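Local coordinates for tryptophanyl-tRNA synthetase (Thermus thermophilus, PDB 2EL7), which probably catalyses the ATP-dependent attachment of tryptophan to its cognate tRNA as a homodimeric class I aminoacyl-tRNA synthetase, at residues 179-182 against 183-186; 195-198 against 199-202; 210-213 against 214-218. One frame throughout, in Å; residues are numbered along the deposited sequence.

Interaction 1. Residues 179-182 against 183-186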
ATOM      1  N   LEU A 179      11.401 -17.857 -13.972  1.00 35.58           N
ATOM      2  CA  LEU A 179      12.470 -18.831 -14.138  1.00 33.02           C
ATOM      3  C   LEU A 179      11.969 -20.095 -13.468  1.00 36.04           C
ATOM      4  O   LEU A 179      11.855 -20.145 -12.237  1.00 34.01           O
ATOM      5  CB  LEU A 179      13.763 -18.373 -13.450  1.00 34.06           C
ATOM      6  CG  LEU A 179      14.935 -19.374 -13.404  1.00 36.20           C
ATOM      7  CD1 LEU A 179      15.372 -19.708 -14.833  1.00 22.34           C
ATOM      8  CD2 LEU A 179      16.113 -18.775 -12.620  1.00 24.41           C
ATOM      9  N   LEU A 180      11.636 -21.096 -14.279  1.00 32.02           N
ATOM     10  CA  LEU A 180      11.159 -22.366 -13.749  1.00 32.52           C
ATOM     11  C   LEU A 180      12.356 -23.232 -13.396  1.00 30.68           C
ATOM     12  O   LEU A 180      13.495 -22.875 -13.687  1.00 30.66           O
ATOM     13  CB  LEU A 180      10.273 -23.064 -14.773  1.00 26.62           C
ATOM     14  CG  LEU A 180       8.973 -22.292 -15.005  1.00 30.68           C
ATOM     15  CD1 LEU A 180       8.173 -22.890 -16.142  1.00 25.98           C
ATOM     16  CD2 LEU A 180       8.167 -22.318 -13.740  1.00 36.35           C
ATOM     17  N   ASN A 181      12.084 -24.385 -12.800  1.00 37.74           N
ATOM     18  CA  ASN A 181      13.126 -25.302 -12.343  1.00 35.37           C
ATOM     19  C   ASN A 181      12.757 -26.764 -12.666  1.00 42.52           C
ATOM     20  O   ASN A 181      12.627 -27.612 -11.760  1.00 40.35           O
ATOM     21  CB  ASN A 181      13.271 -25.088 -10.829  1.00 33.63           C
ATOM     22  CG  ASN A 181      14.462 -25.795 -10.239  1.00 32.22           C
ATOM     23  OD1 ASN A 181      15.473 -25.993 -10.906  1.00 27.44           O
ATOM     24  ND2 ASN A 181      14.357 -26.155  -8.961  1.00 33.60           N
ATOM     25  N   PRO A 182      12.616 -27.085 -13.967  1.00 40.55           N
ATOM     26  CA  PRO A 182      12.255 -28.420 -14.463  1.00 40.14           C
ATOM     27  C   PRO A 182      13.229 -29.534 -14.072  1.00 47.19           C
ATOM     28  O   PRO A 182      12.814 -30.673 -13.812  1.00 51.42           O
ATOM     29  CB  PRO A 182      12.188 -28.213 -15.964  1.00 33.85           C
ATOM     30  CG  PRO A 182      13.312 -27.248 -16.192  1.00 38.50           C
ATOM     31  CD  PRO A 182      13.090 -26.237 -15.077  1.00 48.21           C
ATOM     32  N   GLU A 183      14.518 -29.213 -14.030  1.00 48.50           N
ATOM     33  CA  GLU A 183      15.513 -30.206 -13.664  1.00 57.70           C
ATOM     34  C   GLU A 183      15.450 -30.645 -12.193  1.00 58.34           C
ATOM     35  O   GLU A 183      16.105 -31.608 -11.809  1.00 57.19           O
ATOM     36  CB  GLU A 183      16.917 -29.696 -13.997  1.00 62.89           C
ATOM     37  CG  GLU A 183      17.471 -30.284 -15.292  1.00 80.36           C
ATOM     38  CD  GLU A 183      17.200 -31.793 -15.411  1.00 90.37           C
ATOM     39  OE1 GLU A 183      16.025 -32.173 -15.631  1.00 93.16           O
ATOM     40  OE2 GLU A 183      18.155 -32.601 -15.276  1.00 86.55           O
ATOM     41  N   ALA A 184      14.652 -29.947 -11.385  1.00 52.02           N
ATOM     42  CA  ALA A 184      14.525 -30.262  -9.971  1.00 44.16           C
ATOM     43  C   ALA A 184      13.606 -31.433  -9.729  1.00 49.02           C
ATOM     44  O   ALA A 184      12.614 -31.616 -10.416  1.00 60.51           O
ATOM     45  CB  ALA A 184      14.014 -29.061  -9.210  1.00 46.68           C
ATOM     46  N   PRO A 185      13.927 -32.248  -8.725  1.00 53.29           N
ATOM     47  CA  PRO A 185      13.119 -33.419  -8.387  1.00 52.67           C
ATOM     48  C   PRO A 185      11.813 -33.045  -7.694  1.00 56.77           C
ATOM     49  O   PRO A 185      11.756 -32.084  -6.918  1.00 58.23           O
ATOM     50  CB  PRO A 185      14.032 -34.205  -7.448  1.00 45.89           C
ATOM     51  CG  PRO A 185      15.414 -33.728  -7.819  1.00 49.95           C
ATOM     52  CD  PRO A 185      15.209 -32.273  -8.007  1.00 48.30           C
ATOM     53  N   ARG A 186      10.758 -33.792  -7.979  1.00 55.88           N
ATOM     54  CA  ARG A 186       9.492 -33.536  -7.309  1.00 61.20           C
ATOM     55  C   ARG A 186       9.511 -34.577  -6.184  1.00 57.15           C
ATOM     56  O   ARG A 186       9.160 -35.746  -6.382  1.00 48.43           O
ATOM     57  CB  ARG A 186       8.311 -33.742  -8.274  1.00 67.79           C
ATOM     58  CG  ARG A 186       8.485 -33.026  -9.636  1.00 81.94           C
ATOM     59  CD  ARG A 186       8.733 -31.497  -9.512  1.00 90.46           C
ATOM     60  NE  ARG A 186       9.330 -30.907 -10.724  1.00 93.35           N
ATOM     61  CZ  ARG A 186       8.735 -30.837 -11.918  1.00 93.26           C
ATOM     62  NH1 ARG A 186       9.370 -30.288 -12.948  1.00 83.62           N
ATOM     63  NH2 ARG A 186       7.504 -31.309 -12.088  1.00 94.04           N
TER
HETATM   64  O   HOH W   1      15.840 -26.847 -13.478  1.00 41.45           O
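The carboxamide of Asn181 lies over the methyl group of Ala184, with Asn181 CG 3.5 Å from Ala184 CB, across a type I beta turn that starts at the asparagine and ends at the alanine. Pro182 and Glu183 occupy its two corners, and the closing bond runs from Ala184 N to Asn181 O (3.1 Å, N-H...O 156°), the donor sitting well above the carbonyl plane. The Asn181 side chain swings beside its own carbonyl carbon (chi1 -170°), which brings the amide along the turn. Asn181 OD1 accepts a hydrogen bond from a water at 2.7 Å, and the oxygen of that water accepts one from Glu183 N at 2.8 Å, so a corner amide of this surface turn is satisfied through solvent. Asn181 ND2 has a further, weak hydrogen bond to Gly21 O on helix 16-33. The turn follows strand 177-179 in the nucleotide-binding domain, at the start of the loop that leads to the KMSKS region. Arg186 bends back at chi2 (-56°); its NH2 forms a long, weak ion pair with Glu149, a predicted ATP-site residue, while its NH1 lies 3.6 Å from Pro182 O.

Interaction 2. Residues 195-198 against 199-202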
ATOM      1  N   LYS A 195       3.352 -35.039  -3.271  1.00 73.16           N
ATOM      2  CA  LYS A 195       4.671 -34.427  -3.102  1.00 65.22           C
ATOM      3  C   LYS A 195       4.876 -33.885  -1.678  1.00 60.05           C
ATOM      4  O   LYS A 195       3.909 -33.582  -0.964  1.00 53.63           O
ATOM      5  CB  LYS A 195       4.875 -33.317  -4.143  1.00 65.58           C
ATOM      6  CG  LYS A 195       3.882 -32.177  -4.050  1.00 72.22           C
ATOM      7  CD  LYS A 195       4.559 -30.897  -3.573  1.00 80.50           C
ATOM      8  CE  LYS A 195       5.428 -30.250  -4.667  1.00 81.71           C
ATOM      9  NZ  LYS A 195       4.630 -29.534  -5.726  1.00 74.85           N
ATOM     10  N   MET A 196       6.138 -33.785  -1.263  1.00 52.62           N
ATOM     11  CA  MET A 196       6.461 -33.303   0.072  1.00 47.79           C
ATOM     12  C   MET A 196       6.080 -31.836   0.179  1.00 44.38           C
ATOM     13  O   MET A 196       6.509 -31.006  -0.618  1.00 47.16           O
ATOM     14  CB  MET A 196       7.953 -33.504   0.374  1.00 37.40           C
ATOM     15  CG  MET A 196       8.327 -33.229   1.823  1.00 35.47           C
ATOM     16  SD  MET A 196      10.067 -33.535   2.199  1.00 40.79           S
ATOM     17  CE  MET A 196      10.151 -35.337   2.248  1.00 23.31           C
ATOM     18  N   SER A 197       5.253 -31.533   1.170  1.00 48.11           N
ATOM     19  CA  SER A 197       4.780 -30.179   1.404  1.00 46.81           C
ATOM     20  C   SER A 197       4.892 -29.859   2.893  1.00 48.12           C
ATOM     21  O   SER A 197       4.724 -30.731   3.731  1.00 49.20           O
ATOM     22  CB  SER A 197       3.327 -30.066   0.945  1.00 45.75           C
ATOM     23  OG  SER A 197       2.837 -28.751   1.122  1.00 55.94           O
ATOM     24  N   LYS A 198       5.195 -28.610   3.217  1.00 55.12           N
ATOM     25  CA  LYS A 198       5.330 -28.191   4.610  1.00 60.15           C
ATOM     26  C   LYS A 198       3.986 -28.349   5.311  1.00 61.76           C
ATOM     27  O   LYS A 198       3.916 -28.681   6.498  1.00 66.31           O
ATOM     28  CB  LYS A 198       5.782 -26.717   4.685  1.00 61.43           C
ATOM     29  CG  LYS A 198       6.717 -26.287   3.541  1.00 61.14           C
ATOM     30  CD  LYS A 198       5.958 -26.289   2.205  1.00 54.87           C
ATOM     31  CE  LYS A 198       6.868 -26.468   1.012  1.00 55.29           C
ATOM     32  NZ  LYS A 198       6.065 -26.905  -0.168  1.00 59.30           N
ATOM     33  N   SER A 199       2.916 -28.127   4.555  1.00 65.91           N
ATOM     34  CA  SER A 199       1.559 -28.213   5.077  1.00 65.92           C
ATOM     35  C   SER A 199       1.070 -29.633   5.360  1.00 67.22           C
ATOM     36  O   SER A 199       0.462 -29.882   6.399  1.00 77.33           O
ATOM     37  CB  SER A 199       0.590 -27.511   4.111  1.00 70.43           C
ATOM     38  OG  SER A 199       0.622 -28.091   2.815  1.00 65.43           O
ATOM     39  N   LEU A 200       1.321 -30.565   4.446  1.00 63.44           N
ATOM     40  CA  LEU A 200       0.881 -31.943   4.652  1.00 59.32           C
ATOM     41  C   LEU A 200       1.613 -32.647   5.782  1.00 65.41           C
ATOM     42  O   LEU A 200       1.353 -33.822   6.045  1.00 69.00           O
ATOM     43  CB  LEU A 200       1.064 -32.768   3.383  1.00 52.93           C
ATOM     44  CG  LEU A 200       0.315 -32.304   2.140  1.00 57.40           C
ATOM     45  CD1 LEU A 200       0.229 -33.459   1.148  1.00 59.84           C
ATOM     46  CD2 LEU A 200      -1.081 -31.843   2.524  1.00 60.63           C
ATOM     47  N   GLY A 201       2.525 -31.938   6.448  1.00 63.73           N
ATOM     48  CA  GLY A 201       3.284 -32.541   7.535  1.00 61.89           C
ATOM     49  C   GLY A 201       4.015 -33.834   7.171  1.00 52.97           C
ATOM     50  O   GLY A 201       4.439 -34.568   8.058  1.00 50.22           O
ATOM     51  N   ASN A 202       4.165 -34.102   5.876  1.00 43.64           N
ATOM     52  CA  ASN A 202       4.837 -35.304   5.371  1.00 49.01           C
ATOM     53  C   ASN A 202       6.307 -34.992   4.991  1.00 50.73           C
ATOM     54  O   ASN A 202       6.773 -35.343   3.902  1.00 36.11           O
ATOM     55  CB  ASN A 202       4.081 -35.787   4.135  1.00 47.07           C
ATOM     56  CG  ASN A 202       4.120 -34.768   2.996  1.00 53.75           C
ATOM     57  OD1 ASN A 202       4.487 -33.613   3.201  1.00 59.67           O
ATOM     58  ND2 ASN A 202       3.739 -35.194   1.794  1.00 55.71           N
TER
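The KMSKS loop, a signature of class I aminoacyl-tRNA synthetases and here predicted to bind ATP, spans residues 195-199 and turns back on itself through Leu200, Gly201 and Asn202. Its return is held by the carboxamide of Asn202, which grips the backbone on both sides of Met196. Asn202 ND2 donates to Lys195 O at 3.2 Å with an N-H...O angle of 167°; the acceptor lies in the plane of the asparagine amide, although the donor stands above the plane of the lysine carbonyl. On the other side, Ser197 N donates to Asn202 OD1 at 3.0 Å, nearly straight at 172° and onto a lone pair in the carbonyl plane. With both ends of the amide engaged, its rotation is fixed, and the choice of ND2 and OD1 follows from the partners. A chi1 of 63° tucks Asn202 CG between its own backbone N and carbonyl carbon, bringing the buried amide up against the backbone of residues 195-197. The Met196 side chain runs at a slant past Asn202, with Met196 CG 3.3 Å from the backbone O of Asn202, and also touches Val187, His15 and Ile16.

At the bend, the hydroxyls of Ser197 and Ser199 share a hydrogen bond of 2.9 Å between their OG atoms, and Leu200 CG rests on Ser197 CB at 3.9 Å. Lys198 points its CB away from the return segment, and its long chain reaches His15 and Asn18 of the HIGH region. Gly201 takes a positive phi where the chain reverses. A KMSKS loop set beside the HIGH region is the hallmark of the class I catalytic site.

Interaction 3. Residues 210-213 against 214-218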
ATOM      1  N   GLU A 210      17.895 -35.902  14.498  1.00 42.63           N
ATOM      2  CA  GLU A 210      18.358 -37.162  13.928  1.00 43.23           C
ATOM      3  C   GLU A 210      17.454 -38.347  14.271  1.00 47.25           C
ATOM      4  O   GLU A 210      17.063 -39.128  13.404  1.00 40.03           O
ATOM      5  CB  GLU A 210      19.763 -37.438  14.437  1.00 48.85           C
ATOM      6  CG  GLU A 210      20.500 -38.472  13.653  1.00 57.79           C
ATOM      7  CD  GLU A 210      21.936 -38.624  14.117  1.00 60.11           C
ATOM      8  OE1 GLU A 210      22.131 -39.119  15.246  1.00 61.08           O
ATOM      9  OE2 GLU A 210      22.862 -38.247  13.356  1.00 59.93           O
ATOM     10  N   GLU A 211      17.119 -38.470  15.551  1.00 48.09           N
ATOM     11  CA  GLU A 211      16.284 -39.565  16.009  1.00 47.06           C
ATOM     12  C   GLU A 211      14.919 -39.521  15.352  1.00 46.50           C
ATOM     13  O   GLU A 211      14.247 -40.543  15.223  1.00 50.65           O
ATOM     14  CB  GLU A 211      16.141 -39.517  17.536  1.00 37.78           C
ATOM     15  CG  GLU A 211      15.224 -40.593  18.118  1.00 53.34           C
ATOM     16  CD  GLU A 211      15.559 -42.004  17.622  1.00 74.65           C
ATOM     17  OE1 GLU A 211      16.749 -42.407  17.714  1.00 72.57           O
ATOM     18  OE2 GLU A 211      14.630 -42.711  17.147  1.00 69.91           O
ATOM     19  N   SER A 212      14.510 -38.332  14.933  1.00 47.63           N
ATOM     20  CA  SER A 212      13.210 -38.180  14.307  1.00 47.66           C
ATOM     21  C   SER A 212      13.249 -38.515  12.828  1.00 44.09           C
ATOM     22  O   SER A 212      12.306 -39.095  12.297  1.00 47.96           O
ATOM     23  CB  SER A 212      12.680 -36.763  14.505  1.00 43.20           C
ATOM     24  OG  SER A 212      11.397 -36.656  13.927  1.00 49.87           O
ATOM     25  N   ILE A 213      14.331 -38.145  12.154  1.00 42.81           N
ATOM     26  CA  ILE A 213      14.451 -38.466  10.736  1.00 42.55           C
ATOM     27  C   ILE A 213      14.559 -39.983  10.609  1.00 44.70           C
ATOM     28  O   ILE A 213      14.064 -40.580   9.650  1.00 39.96           O
ATOM     29  CB  ILE A 213      15.705 -37.810  10.119  1.00 43.03           C
ATOM     30  CG1 ILE A 213      15.442 -36.315   9.875  1.00 45.71           C
ATOM     31  CG2 ILE A 213      16.090 -38.522   8.831  1.00 34.29           C
ATOM     32  CD1 ILE A 213      16.713 -35.495   9.652  1.00 31.30           C
ATOM     33  N   TRP A 214      15.207 -40.600  11.594  1.00 43.17           N
ATOM     34  CA  TRP A 214      15.384 -42.046  11.591  1.00 48.51           C
ATOM     35  C   TRP A 214      14.033 -42.743  11.607  1.00 49.25           C
ATOM     36  O   TRP A 214      13.734 -43.559  10.724  1.00 46.46           O
ATOM     37  CB  TRP A 214      16.202 -42.488  12.811  1.00 57.06           C
ATOM     38  CG  TRP A 214      16.441 -43.987  12.911  1.00 59.58           C
ATOM     39  CD1 TRP A 214      16.423 -44.744  14.055  1.00 59.35           C
ATOM     40  CD2 TRP A 214      16.759 -44.889  11.841  1.00 56.35           C
ATOM     41  NE1 TRP A 214      16.706 -46.056  13.761  1.00 62.45           N
ATOM     42  CE2 TRP A 214      16.918 -46.176  12.412  1.00 61.01           C
ATOM     43  CE3 TRP A 214      16.926 -44.738  10.457  1.00 48.77           C
ATOM     44  CZ2 TRP A 214      17.238 -47.308  11.644  1.00 63.94           C
ATOM     45  CZ3 TRP A 214      17.244 -45.863   9.690  1.00 54.21           C
ATOM     46  CH2 TRP A 214      17.396 -47.132  10.288  1.00 59.42           C
ATOM     47  N   GLN A 215      13.215 -42.411  12.603  1.00 40.56           N
ATOM     48  CA  GLN A 215      11.907 -43.032  12.726  1.00 44.91           C
ATOM     49  C   GLN A 215      11.099 -42.924  11.437  1.00 46.63           C
ATOM     50  O   GLN A 215      10.377 -43.853  11.086  1.00 45.31           O
ATOM     51  CB  GLN A 215      11.123 -42.433  13.905  1.00 44.93           C
ATOM     52  CG  GLN A 215      11.671 -42.807  15.274  1.00 56.59           C
ATOM     53  CD  GLN A 215      11.732 -44.321  15.493  1.00 72.83           C
ATOM     54  OE1 GLN A 215      10.713 -45.023  15.396  1.00 79.27           O
ATOM     55  NE2 GLN A 215      12.926 -44.830  15.790  1.00 59.26           N
ATOM     56  N   LYS A 216      11.225 -41.805  10.726  1.00 45.97           N
ATOM     57  CA  LYS A 216      10.484 -41.630   9.477  1.00 44.40           C
ATOM     58  C   LYS A 216      10.980 -42.561   8.367  1.00 49.67           C
ATOM     59  O   LYS A 216      10.189 -43.069   7.576  1.00 55.07           O
ATOM     60  CB  LYS A 216      10.543 -40.170   9.025  1.00 34.27           C
ATOM     61  CG  LYS A 216       9.680 -39.255   9.878  1.00 31.62           C
ATOM     62  CD  LYS A 216       9.778 -37.824   9.416  1.00 38.11           C
ATOM     63  CE  LYS A 216       8.966 -36.884  10.288  1.00 31.90           C
ATOM     64  NZ  LYS A 216       9.176 -35.458   9.877  1.00 37.87           N
ATOM     65  N   ILE A 217      12.288 -42.790   8.307  1.00 53.02           N
ATOM     66  CA  ILE A 217      12.849 -43.686   7.295  1.00 54.96           C
ATOM     67  C   ILE A 217      12.395 -45.097   7.671  1.00 56.06           C
ATOM     68  O   ILE A 217      12.010 -45.909   6.829  1.00 48.89           O
ATOM     69  CB  ILE A 217      14.400 -43.654   7.314  1.00 49.74           C
ATOM     70  CG1 ILE A 217      14.894 -42.212   7.173  1.00 42.97           C
ATOM     71  CG2 ILE A 217      14.957 -44.514   6.195  1.00 45.03           C
ATOM     72  CD1 ILE A 217      14.392 -41.539   5.953  1.00 37.29           C
ATOM     73  N   GLN A 218      12.460 -45.357   8.969  1.00 60.86           N
ATOM     74  CA  GLN A 218      12.080 -46.626   9.560  1.00 60.35           C
ATOM     75  C   GLN A 218      10.683 -47.014   9.117  1.00 64.60           C
ATOM     76  O   GLN A 218      10.418 -48.189   8.854  1.00 57.13           O
ATOM     77  CB  GLN A 218      12.086 -46.485  11.074  1.00 65.82           C
ATOM     78  CG  GLN A 218      12.148 -47.778  11.835  1.00 75.30           C
ATOM     79  CD  GLN A 218      13.519 -48.401  11.762  1.00 75.07           C
ATOM     80  OE1 GLN A 218      14.528 -47.713  11.923  1.00 61.78           O
ATOM     81  NE2 GLN A 218      13.566 -49.711  11.525  1.00 76.70           N
TER
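Gln215 NE2 donates to Glu211 OE2 at 3.0 Å, one helical turn apart, meeting the oxygen nearly along its C-O axis with an N-H...O angle of 142°. The two side chains cross at a slant, their carboxylate and amide planes 29° apart, and Gln215 CG also packs against Glu211 OE2 at 3.5 Å. A bend at chi2 of Glu211 turns its carboxylate toward Gln215; the same OE2 of Glu211 lies 4.1 Å from Trp214 CD1, at the edge of the indole and near its plane. On another side of the turn, Ile213 CG2 meets Ile217 CG1 at 4.2 Å. These pairs sit on helix 210-218, whose backbone bonds follow the i to i+4 pattern: Trp214 N to Glu210 O at 3.0 Å and Ile217 N to Ile213 O at 3.1 Å are firm, whereas those from Gln215 N and Lys216 N are weak. Further out, the helix lies on helix 267-294: Trp214 meets the ring of Phe275 with planes about 55° apart, Ile213 touches Leu278 and Ile217 touches Leu274. Lys216 stretches out to a salt bridge with Glu208 and a hydrogen bond to Thr203 O; Glu208 also takes the hydroxyl of Ser212.

In the fold
All three contacts follow one another along the chain from the end of strand 177-179 to helix 210-218. Interaction 1 is a surface turn, where solvent and a carboxamide serve the backbone; interactions 2 and 3 are partly buried, each with two buried residues. In interaction 2 side-chain amide and hydroxyl bonds brace an irregular loop at the predicted ATP site, whereas in interaction 3 regular helical bonding carries the backbone and apolar side chains face helix 267-294. The KMSKS loop comes between the turn and the helix along the chain and, with nearest atoms about 5 Å from each, lies closer to both than they do to one another, at about 15 Å.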